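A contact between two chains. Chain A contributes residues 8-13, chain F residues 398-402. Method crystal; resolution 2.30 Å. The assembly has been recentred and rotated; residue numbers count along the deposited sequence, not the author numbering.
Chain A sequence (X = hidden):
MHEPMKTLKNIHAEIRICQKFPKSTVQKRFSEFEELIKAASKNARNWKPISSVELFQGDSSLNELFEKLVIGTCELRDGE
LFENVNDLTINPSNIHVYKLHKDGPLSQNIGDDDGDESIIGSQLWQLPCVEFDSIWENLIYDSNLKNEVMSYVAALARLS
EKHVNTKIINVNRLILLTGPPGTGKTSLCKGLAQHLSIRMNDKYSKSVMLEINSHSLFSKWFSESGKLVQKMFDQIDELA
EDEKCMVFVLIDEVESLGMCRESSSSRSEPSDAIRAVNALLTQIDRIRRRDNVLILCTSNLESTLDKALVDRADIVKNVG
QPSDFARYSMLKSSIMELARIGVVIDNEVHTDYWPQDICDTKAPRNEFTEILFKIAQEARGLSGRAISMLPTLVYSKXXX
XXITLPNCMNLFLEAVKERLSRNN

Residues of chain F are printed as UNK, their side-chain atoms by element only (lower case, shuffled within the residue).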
ATOM      1  N   LEU A   8      31.536 -46.718 -18.290  1.00115.01           N
ATOM      2  CA  LEU A   8      31.280 -45.332 -17.912  1.00109.22           C
ATOM      3  C   LEU A   8      31.311 -44.386 -19.107  1.00109.00           C
ATOM      4  O   LEU A   8      32.250 -44.397 -19.902  1.00116.14           O
ATOM      5  CB  LEU A   8      32.293 -44.867 -16.864  1.00103.55           C
ATOM      6  CG  LEU A   8      31.935 -45.124 -15.399  1.00 94.80           C
ATOM      7  CD1 LEU A   8      33.037 -44.613 -14.488  1.00 92.17           C
ATOM      8  CD2 LEU A   8      30.604 -44.473 -15.051  1.00 88.57           C
ATOM      9  N   LYS A   9      30.275 -43.563 -19.219  1.00102.43           N
ATOM     10  CA  LYS A   9      30.192 -42.558 -20.270  1.00102.38           C
ATOM     11  C   LYS A   9      29.882 -41.190 -19.670  1.00103.32           C
ATOM     12  O   LYS A   9      29.378 -41.098 -18.551  1.00104.97           O
ATOM     13  CB  LYS A   9      29.127 -42.945 -21.301  1.00101.79           C
ATOM     14  CG  LYS A   9      29.457 -44.209 -22.082  1.00 99.33           C
ATOM     15  CD  LYS A   9      30.723 -44.019 -22.900  1.00101.26           C
ATOM     16  CE  LYS A   9      31.246 -45.336 -23.450  1.00104.86           C
ATOM     17  NZ  LYS A   9      32.514 -45.145 -24.213  1.00106.22           N
ATOM     18  N   ASN A  10      30.199 -40.134 -20.414  1.00 99.68           N
ATOM     19  CA  ASN A  10      29.913 -38.767 -19.988  1.00102.62           C
ATOM     20  C   ASN A  10      30.554 -38.421 -18.644  1.00100.20           C
ATOM     21  O   ASN A  10      29.920 -37.821 -17.774  1.00103.21           O
ATOM     22  CB  ASN A  10      28.400 -38.543 -19.923  1.00108.02           C
ATOM     23  CG  ASN A  10      28.018 -37.072 -19.933  1.00116.06           C
ATOM     24  OD1 ASN A  10      28.015 -36.425 -20.983  1.00115.01           O
ATOM     25  ND2 ASN A  10      27.677 -36.542 -18.762  1.00121.24           N
ATOM     26  N   ILE A  11      31.809 -38.819 -18.473  1.00 91.92           N
ATOM     27  CA  ILE A  11      32.593 -38.375 -17.331  1.00 84.96           C
ATOM     28  C   ILE A  11      33.046 -36.945 -17.596  1.00 81.95           C
ATOM     29  O   ILE A  11      33.453 -36.617 -18.710  1.00 85.75           O
ATOM     30  CB  ILE A  11      33.820 -39.281 -17.078  1.00 88.38           C
ATOM     31  CG1 ILE A  11      33.385 -40.721 -16.797  1.00 95.21           C
ATOM     32  CG2 ILE A  11      34.662 -38.750 -15.932  1.00 88.00           C
ATOM     33  CD1 ILE A  11      33.485 -41.638 -18.002  1.00101.04           C
ATOM     34  N   HIS A  12      32.960 -36.090 -16.585  1.00 78.62           N
ATOM     35  CA  HIS A  12      33.381 -34.704 -16.747  1.00 81.10           C
ATOM     36  C   HIS A  12      34.512 -34.337 -15.795  1.00 83.40           C
ATOM     37  O   HIS A  12      34.480 -34.668 -14.609  1.00 85.43           O
ATOM     38  CB  HIS A  12      32.199 -33.760 -16.545  1.00 81.60           C
ATOM     39  CG  HIS A  12      31.255 -33.727 -17.705  1.00 90.70           C
ATOM     40  ND1 HIS A  12      31.521 -33.026 -18.860  1.00100.03           N
ATOM     41  CD2 HIS A  12      30.046 -34.312 -17.889  1.00 95.12           C
ATOM     42  CE1 HIS A  12      30.517 -33.176 -19.706  1.00103.72           C
ATOM     43  NE2 HIS A  12      29.610 -33.953 -19.142  1.00101.43           N
ATOM     44  N   ALA A  13      35.515 -33.652 -16.333  1.00 82.42           N
ATOM     45  CA  ALA A  13      36.648 -33.206 -15.541  1.00 81.17           C
ATOM     46  C   ALA A  13      36.738 -31.687 -15.562  1.00 81.23           C
ATOM     47  O   ALA A  13      36.579 -31.061 -16.610  1.00 83.37           O
ATOM     48  CB  ALA A  13      37.938 -33.828 -16.057  1.00 84.75           C
TER
ATOM     49  N   UNK F 398      19.765 -39.575 -20.434  1.00 71.98           N
ATOM     50  CA  UNK F 398      20.737 -39.965 -21.450  1.00 76.13           C
ATOM     51  C   UNK F 398      22.175 -39.795 -20.981  1.00 87.85           C
ATOM     52  O   UNK F 398      22.604 -38.681 -20.681  1.00 97.74           O
ATOM     53  c   UNK F 398      20.527 -39.154 -22.730  1.00 80.66           C
ATOM     54  o   UNK F 398      21.654 -39.256 -23.584  1.00 81.45           O
ATOM     55  N   UNK F 399      22.925 -40.906 -20.916  1.00 89.84           N
ATOM     56  CA  UNK F 399      24.350 -40.819 -20.582  1.00 96.32           C
ATOM     57  C   UNK F 399      25.147 -40.153 -21.695  1.00108.09           C
ATOM     58  O   UNK F 399      25.895 -39.215 -21.442  1.00119.58           O
ATOM     59  c   UNK F 399      23.486 -43.047 -20.237  1.00 94.76           C
ATOM     60  c   UNK F 399      24.768 -42.287 -20.417  1.00 94.45           C
ATOM     61  c   UNK F 399      22.474 -42.300 -21.046  1.00 89.66           C
ATOM     62  N   UNK F 400      24.956 -40.622 -22.923  1.00107.32           N
ATOM     63  CA  UNK F 400      25.797 -40.236 -24.057  1.00112.41           C
ATOM     64  C   UNK F 400      25.798 -38.746 -24.416  1.00108.10           C
ATOM     65  O   UNK F 400      26.651 -38.305 -25.189  1.00110.07           O
ATOM     66  o   UNK F 400      24.180 -42.994 -23.775  1.00139.29           O
ATOM     67  c   UNK F 400      25.904 -42.465 -25.338  1.00129.58           C
ATOM     68  c   UNK F 400      25.382 -41.035 -25.296  1.00119.90           C
ATOM     69  c   UNK F 400      25.242 -43.372 -24.318  1.00136.85           C
ATOM     70  o   UNK F 400      25.786 -44.467 -24.057  1.00138.91           O
ATOM     71  N   UNK F 401      24.833 -37.991 -23.889  1.00104.84           N
ATOM     72  CA  UNK F 401      24.666 -36.559 -24.190  1.00109.76           C
ATOM     73  C   UNK F 401      24.219 -36.335 -25.645  1.00105.52           C
ATOM     74  O   UNK F 401      23.800 -35.239 -26.022  1.00105.23           O
ATOM     75  o   UNK F 401      27.994 -34.260 -22.901  1.00135.63           O
ATOM     76  c   UNK F 401      25.823 -34.270 -23.887  1.00131.32           C
ATOM     77  o   UNK F 401      27.127 -32.321 -23.460  1.00141.17           O
ATOM     78  c   UNK F 401      25.962 -35.786 -23.889  1.00123.32           C
ATOM     79  c   UNK F 401      27.070 -33.567 -23.380  1.00137.26           C
ATOM     80  N   UNK F 402      24.304 -37.389 -26.451  1.00 98.65           N
ATOM     81  CA  UNK F 402      23.742 -37.412 -27.795  1.00 86.60           C
ATOM     82  C   UNK F 402      22.992 -38.727 -27.954  1.00 83.99           C
ATOM     83  O   UNK F 402      23.520 -39.791 -27.632  1.00 90.90           O
ATOM     84  c   UNK F 402      24.237 -37.509 -30.256  1.00 80.45           C
ATOM     85  c   UNK F 402      24.825 -37.269 -28.878  1.00 86.18           C
ATOM     86  o   UNK F 402      25.370 -35.945 -28.831  1.00 92.40           O
TER

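Position 398 of chain F carries two side-chain atoms, one carbon followed by one oxygen, with no branch, and they are out of reach of the chain A stretch. That is the hydroxymethyl group of serine, and the residue is Ser F398. It is the first residue after a helix to leave helical phi/psi. Its hydroxyl serves its own chain instead, accepting a weak hydrogen bond from the backbone N of position 401, 3.4 Å from OG of Ser F398.

At position 399 three carbons close a ring onto the backbone N, so no amide hydrogen remains there. The CB lies 4.5 Å from CB of Lys A9, and the backbone O comes within 3.0 Å of CB of Asn A10. The closed ring identifies Pro F399. Its CA-to-CB bond points sideways to chain A, and the CA atoms of Pro F399 and Asn A10, 6.0 Å apart, mark where the two backbones draw nearest.

Position 400 has three side-chain carbons, the third bearing two oxygens: an unbranched chain ending in a carboxylate. Its CA-to-CB bond points away from chain A, yet the chain folds back, with chi1 in m and chi2 in p, so that its end comes nearer. One of the two oxygens of position 400 lies 4.2 Å from CG of Lys A9. This is Glu F400, and the oxygen is its OE2. The approach is to the aliphatic part of the lysine, whose own end leads away.

The same atom count, three carbons with two oxygens on the last, recurs at position 401. Here, however, CA-to-CB points toward chain A, and chi1 and chi2, both t, extend the side chain. One carboxylate oxygen of position 401 lies 2.9 Å from the atom modelled as OD1 of Asn A10, an assignment that is probably turned over. The same oxygen stands at the edge of the His A12 ring, near its plane, 4.1 Å from NE2. The residue is Glu F401, and the oxygen is OE1.

Position 402 branches at its first carbon, which carries one oxygen and one carbon, and its side chain is out of reach of the chain A stretch. This is Thr F402.

The contact is small, burying 204 Å² over both sides. Pro F399 and the two glutamates supply all of chain F's share, mainly against Lys A9 and Asn A10, with a minor part from the buried His A12. Asn A10 is central: its CB lies against the backbone O of Pro F399, while its side-chain end lies close to the carboxylate at the end of the extended Glu F401 side chain. Lys A9 adds its aliphatic portion beside Pro F399 and Glu F400.

Chain F, residues 398-402: SPEET
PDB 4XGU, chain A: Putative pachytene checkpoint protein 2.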